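Local coordinates for protein Agap007691-pb (PDB 5C98) that is a serpin of unknown function that, like other members of its family, may inhibit serine proteases, at residues M52-L56 with F113-F117; G236-L242 with M355-T361. All blocks are in the same frame, centred on the assembly; numbering follows the deposited sequence.

Contact 1. Residues M52-L56 with F113-F117; sequences MFYPL and FERLF
An aromatic cluster in the hydrophobic core of the serpin fold joins the turn at 52-56, which follows helix 43-51, to helix 111-119, with Phe117 reaching in between Met52, Phe53 and Leu56. Its ring meets Phe53 edge-to-face, planes at 52°, and drives CZ over the centre of the Phe53 ring, 3.6 Å above that plane. Met52 touches through CB, 3.5 Å from Phe117 CZ; its first two torsions (chi1 -59°, chi2 -168°) put SD in an oblique Met-aromatic contact, 5.0 Å from the Phe117 ring centroid, and the bend beyond it brings CE to 3.9 Å from Phe117 CE2. Phe113, one helical turn earlier, lays CE1 over the face of Phe117 and takes Leu56 CD1 at its own edge, in plane, 3.4 Å from Phe113 CD1. Leu56 CD2 and Leu116 CD1, on side chains that run in opposite directions, meet at 3.6 Å, and Pro55 CB touches that same CD1. Val101 and Val103 of strand 95-104 back Phe117 and Phe113. With no hydrogen bond across, the contact probably rests on apolar burial and van der Waals contact; Met52 O, 3.4 Å from Phe117 CE1, is buried without a polar partner, probably at some cost.

Contact 2. Residues G236-L242 with M355-T361; sequences GLSMLVL and MFLIRRT
Two antiparallel strands of sheet B of the serpin fold, 237-244 and 354-360, pair from Leu242 with Met355 down to Leu237 with Arg360, flanked by strands 224-230 and 366-372. The tight part is the buried middle. Leu240 and Leu357 exchange both backbone bonds: Leu240 N to Leu357 O is 2.8 Å and Leu357 N to Leu240 O is 2.9 Å. On the face carrying Met239, Phe356 and Ile358, the Ile358 CD1 methyl presses on Met239 CG at 3.6 Å; the extended first torsions of Met239 (chi1 178°, chi2 176°) carry SD out into an oblique Met-aromatic contact with the Phe356 ring. Leu327 touches all three. On the other face Leu242 CD1 meets Leu357 CD1. The Arg359 cation beyond them is held by Asp228 and Asp266, and Asp228 also takes Ser238 OG, which should keep the charge compensated within the fold. Packing gives way to solvent at the Gly236 end, where Arg360 is only partly covered and Thr361 is exposed. There Thr361 N still donates to Gly236 O almost straight (173°), and a water donates to the same Gly236 O at 2.8 Å while also bonding Thr361 OG1.

Overall arrangement
The two contacts lie on opposite sides of the chain's centre, their own centres about 32 Å apart and their nearest atoms about 19 Å apart, and they do not touch. Contact 1 joins a turn to helix 111-119, contact 2 strand 237-244 to strand 354-360. Both are largely buried, but contact 2 sits closer to the middle of the molecule and runs out at one end to an exposed residue and bound water, whereas contact 1, further out, has no exposed member. Their chemistry follows the elements joined: contact 1 is held by apolar side-chain packing without a hydrogen bond across, while strand pairing in contact 2 adds regular backbone hydrogen bonds and a buried arginine paired with two aspartates.

Contact 1. Residues M52-L56 with F113-F117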
loop_
_atom_site.group_PDB
_atom_site.type_symbol
_atom_site.label_atom_id
_atom_site.label_comp_id
_atom_site.label_asym_id
_atom_site.label_seq_id
_atom_site.Cartn_x
_atom_site.Cartn_y
_atom_site.Cartn_z
ATOM N N MET A 52 15.887 -1.770 -3.517
ATOM C CA MET A 52 17.111 -0.989 -3.310
ATOM C C MET A 52 18.222 -1.863 -2.758
ATOM O O MET A 52 19.398 -1.576 -2.976
ATOM C CB MET A 52 16.850 0.183 -2.355
ATOM C CG MET A 52 15.783 1.144 -2.817
ATOM S SD MET A 52 15.752 2.672 -1.861
ATOM C CE MET A 52 15.206 2.042 -0.270
ATOM N N PHE A 53 17.874 -2.923 -2.031
ATOM C CA PHE A 53 18.898 -3.801 -1.479
ATOM C C PHE A 53 19.351 -4.883 -2.450
ATOM O O PHE A 53 20.330 -5.574 -2.170
ATOM C CB PHE A 53 18.352 -4.428 -0.194
ATOM C CG PHE A 53 18.097 -3.423 0.871
ATOM C CD1 PHE A 53 19.105 -3.071 1.738
ATOM C CD2 PHE A 53 16.876 -2.758 0.954
ATOM C CE1 PHE A 53 18.893 -2.116 2.719
ATOM C CE2 PHE A 53 16.666 -1.783 1.929
ATOM C CZ PHE A 53 17.679 -1.472 2.807
ATOM N N TYR A 54 18.669 -5.060 -3.583
ATOM C CA TYR A 54 19.044 -6.117 -4.517
ATOM C C TYR A 54 20.487 -6.048 -4.968
ATOM O O TYR A 54 21.136 -7.102 -5.010
ATOM C CB TYR A 54 18.094 -6.040 -5.711
ATOM C CG TYR A 54 18.304 -7.012 -6.846
ATOM C CD1 TYR A 54 18.117 -8.377 -6.652
ATOM C CD2 TYR A 54 18.565 -6.560 -8.123
ATOM C CE1 TYR A 54 18.238 -9.255 -7.682
ATOM C CE2 TYR A 54 18.701 -7.430 -9.167
ATOM C CZ TYR A 54 18.526 -8.780 -8.946
ATOM O OH TYR A 54 18.637 -9.674 -9.987
ATOM N N PRO A 55 21.050 -4.884 -5.289
ATOM C CA PRO A 55 22.466 -4.856 -5.696
ATOM C C PRO A 55 23.430 -5.249 -4.588
ATOM O O PRO A 55 24.587 -5.566 -4.890
ATOM C CB PRO A 55 22.680 -3.398 -6.133
ATOM C CG PRO A 55 21.318 -2.828 -6.297
ATOM C CD PRO A 55 20.435 -3.549 -5.371
ATOM N N LEU A 56 22.996 -5.223 -3.333
ATOM C CA LEU A 56 23.833 -5.527 -2.178
ATOM C C LEU A 56 23.676 -6.956 -1.715
ATOM O O LEU A 56 24.321 -7.368 -0.754
ATOM C CB LEU A 56 23.448 -4.594 -1.020
ATOM C CG LEU A 56 23.459 -3.113 -1.410
ATOM C CD1 LEU A 56 23.424 -2.234 -0.194
ATOM C CD2 LEU A 56 24.672 -2.767 -2.255
ATOM N N PHE A 113 27.133 0.762 -0.600
ATOM C CA PHE A 113 25.876 1.119 0.040
ATOM C C PHE A 113 25.716 2.633 0.080
ATOM O O PHE A 113 24.639 3.159 -0.213
ATOM C CB PHE A 113 25.834 0.554 1.453
ATOM C CG PHE A 113 24.599 0.952 2.216
ATOM C CD1 PHE A 113 23.419 0.253 2.081
ATOM C CD2 PHE A 113 24.606 2.051 3.034
ATOM C CE1 PHE A 113 22.271 0.633 2.750
ATOM C CE2 PHE A 113 23.457 2.422 3.722
ATOM C CZ PHE A 113 22.292 1.708 3.571
ATOM N N GLU A 114 26.771 3.346 0.453
ATOM C CA GLU A 114 26.699 4.803 0.485
ATOM C C GLU A 114 26.397 5.364 -0.894
ATOM O O GLU A 114 25.553 6.254 -1.047
ATOM C CB GLU A 114 28.027 5.363 0.986
ATOM C CG GLU A 114 28.303 5.127 2.461
ATOM C CD GLU A 114 29.699 5.594 2.873
ATOM O OE1 GLU A 114 30.616 5.627 2.011
ATOM O OE2 GLU A 114 29.870 5.943 4.062
ATOM N N ARG A 115 27.088 4.870 -1.922
ATOM C CA ARG A 115 26.844 5.372 -3.270
ATOM C C ARG A 115 25.382 5.171 -3.653
ATOM O O ARG A 115 24.722 6.091 -4.150
ATOM C CB ARG A 115 27.762 4.664 -4.277
ATOM C CG ARG A 115 27.567 5.165 -5.720
ATOM C CD ARG A 115 28.407 4.399 -6.752
ATOM N NE ARG A 115 28.058 2.977 -6.829
ATOM C CZ ARG A 115 27.085 2.458 -7.583
ATOM N NH1 ARG A 115 26.350 3.240 -8.358
ATOM N NH2 ARG A 115 26.861 1.146 -7.587
ATOM N N LEU A 116 24.857 3.973 -3.416
ATOM C CA LEU A 116 23.511 3.658 -3.859
ATOM C C LEU A 116 22.464 4.386 -3.017
ATOM O O LEU A 116 21.513 4.959 -3.560
ATOM C CB LEU A 116 23.289 2.145 -3.820
ATOM C CG LEU A 116 24.003 1.367 -4.905
ATOM C CD1 LEU A 116 23.888 -0.112 -4.591
ATOM C CD2 LEU A 116 23.403 1.690 -6.256
ATOM N N PHE A 117 22.624 4.379 -1.696
ATOM C CA PHE A 117 21.567 4.873 -0.825
ATOM C C PHE A 117 21.667 6.361 -0.552
ATOM O O PHE A 117 20.649 6.973 -0.210
ATOM C CB PHE A 117 21.523 4.052 0.468
ATOM C CG PHE A 117 20.813 2.734 0.320
ATOM C CD1 PHE A 117 21.359 1.689 -0.423
ATOM C CD2 PHE A 117 19.571 2.528 0.906
ATOM C CE1 PHE A 117 20.696 0.487 -0.562
ATOM C CE2 PHE A 117 18.903 1.310 0.759
ATOM C CZ PHE A 117 19.464 0.301 0.016
#

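Contact 2. Residues G236-L242 with M355-T361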
loop_
_atom_site.group_PDB
_atom_site.type_symbol
_atom_site.label_atom_id
_atom_site.label_comp_id
_atom_site.label_asym_id
_atom_site.label_seq_id
_atom_site.Cartn_x
_atom_site.Cartn_y
_atom_site.Cartn_z
ATOM N N GLY A 236 -4.050 11.347 -12.213
ATOM C CA GLY A 236 -4.042 10.134 -13.008
ATOM C C GLY A 236 -4.415 8.877 -12.268
ATOM O O GLY A 236 -4.078 7.789 -12.739
ATOM N N LEU A 237 -5.111 8.982 -11.135
ATOM C CA LEU A 237 -5.453 7.836 -10.301
ATOM C C LEU A 237 -6.957 7.635 -10.212
ATOM O O LEU A 237 -7.739 8.567 -10.396
ATOM C CB LEU A 237 -4.942 8.023 -8.876
ATOM C CG LEU A 237 -3.455 8.314 -8.751
ATOM C CD1 LEU A 237 -3.098 8.453 -7.274
ATOM C CD2 LEU A 237 -2.572 7.255 -9.386
ATOM N N SER A 238 -7.356 6.410 -9.891
ATOM C CA SER A 238 -8.771 6.107 -9.711
ATOM C C SER A 238 -8.903 4.975 -8.721
ATOM O O SER A 238 -7.990 4.177 -8.587
ATOM C CB SER A 238 -9.393 5.734 -11.058
ATOM O OG SER A 238 -10.811 5.700 -10.956
ATOM N N MET A 239 -10.039 4.917 -8.032
ATOM C CA MET A 239 -10.280 3.930 -6.991
ATOM C C MET A 239 -11.369 2.979 -7.465
ATOM O O MET A 239 -12.533 3.368 -7.564
ATOM C CB MET A 239 -10.722 4.608 -5.699
ATOM C CG MET A 239 -11.026 3.634 -4.582
ATOM S SD MET A 239 -11.450 4.372 -2.998
ATOM C CE MET A 239 -12.991 5.190 -3.391
ATOM N N LEU A 240 -10.993 1.737 -7.711
ATOM C CA LEU A 240 -11.965 0.709 -8.032
ATOM C C LEU A 240 -12.531 0.167 -6.731
ATOM O O LEU A 240 -11.786 -0.213 -5.827
ATOM C CB LEU A 240 -11.274 -0.387 -8.837
ATOM C CG LEU A 240 -12.128 -1.378 -9.623
ATOM C CD1 LEU A 240 -12.844 -0.711 -10.763
ATOM C CD2 LEU A 240 -11.259 -2.519 -10.120
ATOM N N VAL A 241 -13.857 0.149 -6.632
ATOM C CA VAL A 241 -14.538 -0.330 -5.440
ATOM C C VAL A 241 -15.308 -1.574 -5.826
ATOM O O VAL A 241 -16.111 -1.544 -6.768
ATOM C CB VAL A 241 -15.480 0.709 -4.829
ATOM C CG1 VAL A 241 -16.096 0.178 -3.546
ATOM C CG2 VAL A 241 -14.740 2.009 -4.555
ATOM N N LEU A 242 -15.057 -2.657 -5.114
ATOM C CA LEU A 242 -15.712 -3.946 -5.348
ATOM C C LEU A 242 -16.637 -4.213 -4.170
ATOM O O LEU A 242 -16.174 -4.402 -3.033
ATOM C CB LEU A 242 -14.688 -5.068 -5.483
ATOM C CG LEU A 242 -13.528 -4.843 -6.443
ATOM C CD1 LEU A 242 -12.684 -6.117 -6.552
ATOM C CD2 LEU A 242 -14.005 -4.397 -7.793
ATOM N N MET A 355 -13.902 -3.995 -0.902
ATOM C CA MET A 355 -12.491 -3.925 -1.244
ATOM C C MET A 355 -12.278 -2.738 -2.181
ATOM O O MET A 355 -13.157 -2.383 -2.979
ATOM C CB MET A 355 -12.058 -5.229 -1.947
ATOM C CG MET A 355 -10.640 -5.253 -2.495
ATOM S SD MET A 355 -10.367 -6.918 -3.191
ATOM C CE MET A 355 -8.679 -6.722 -3.752
ATOM N N PHE A 356 -11.099 -2.121 -2.088
ATOM C CA PHE A 356 -10.748 -1.038 -2.988
ATOM C C PHE A 356 -9.357 -1.258 -3.564
ATOM O O PHE A 356 -8.492 -1.874 -2.942
ATOM C CB PHE A 356 -10.853 0.337 -2.292
ATOM C CG PHE A 356 -9.958 0.499 -1.113
ATOM C CD1 PHE A 356 -8.638 0.867 -1.262
ATOM C CD2 PHE A 356 -10.459 0.306 0.166
ATOM C CE1 PHE A 356 -7.810 1.011 -0.132
ATOM C CE2 PHE A 356 -9.651 0.463 1.279
ATOM C CZ PHE A 356 -8.336 0.805 1.135
ATOM N N LEU A 357 -9.147 -0.753 -4.774
ATOM C CA LEU A 357 -7.856 -0.805 -5.461
ATOM C C LEU A 357 -7.580 0.573 -6.029
ATOM O O LEU A 357 -8.392 1.099 -6.798
ATOM C CB LEU A 357 -7.846 -1.832 -6.602
ATOM C CG LEU A 357 -8.180 -3.251 -6.164
ATOM C CD1 LEU A 357 -9.692 -3.499 -6.272
ATOM C CD2 LEU A 357 -7.444 -4.214 -7.007
ATOM N N ILE A 358 -6.453 1.169 -5.645
ATOM C CA ILE A 358 -6.044 2.450 -6.194
ATOM C C ILE A 358 -5.135 2.162 -7.370
ATOM O O ILE A 358 -4.092 1.512 -7.209
ATOM C CB ILE A 358 -5.290 3.296 -5.152
ATOM C CG1 ILE A 358 -6.098 3.389 -3.855
ATOM C CG2 ILE A 358 -4.903 4.666 -5.727
ATOM C CD1 ILE A 358 -7.465 4.084 -4.030
ATOM N N ARG A 359 -5.525 2.642 -8.552
ATOM C CA ARG A 359 -4.839 2.307 -9.787
ATOM C C ARG A 359 -4.427 3.560 -10.543
ATOM O O ARG A 359 -5.063 4.612 -10.445
ATOM C CB ARG A 359 -5.685 1.427 -10.708
ATOM C CG ARG A 359 -6.210 0.170 -10.068
ATOM C CD ARG A 359 -6.881 -0.781 -11.058
ATOM N NE ARG A 359 -8.022 -0.178 -11.729
ATOM C CZ ARG A 359 -8.580 -0.662 -12.842
ATOM N NH1 ARG A 359 -8.067 -1.742 -13.428
ATOM N NH2 ARG A 359 -9.636 -0.059 -13.381
ATOM N N ARG A 360 -3.307 3.467 -11.245
ATOM C CA ARG A 360 -2.933 4.468 -12.232
ATOM C C ARG A 360 -3.820 4.236 -13.453
ATOM O O ARG A 360 -3.867 3.117 -13.980
ATOM C CB ARG A 360 -1.440 4.311 -12.547
ATOM C CG ARG A 360 -0.868 5.363 -13.468
ATOM C CD ARG A 360 0.569 5.056 -13.861
ATOM N NE ARG A 360 1.071 6.135 -14.712
ATOM C CZ ARG A 360 2.042 6.017 -15.612
ATOM N NH1 ARG A 360 2.651 4.855 -15.806
ATOM N NH2 ARG A 360 2.403 7.076 -16.324
ATOM N N THR A 361 -4.599 5.248 -13.845
ATOM C CA THR A 361 -5.607 5.024 -14.883
ATOM C C THR A 361 -4.974 4.644 -16.225
ATOM O O THR A 361 -5.559 3.858 -16.984
ATOM C CB THR A 361 -6.545 6.235 -15.031
ATOM O OG1 THR A 361 -5.833 7.404 -15.459
ATOM C CG2 THR A 361 -7.229 6.549 -13.720
HETATM O O HOH W 1 -2.729 7.615 -15.189
HETATM O O HOH W 2 -9.043 2.190 -10.605
#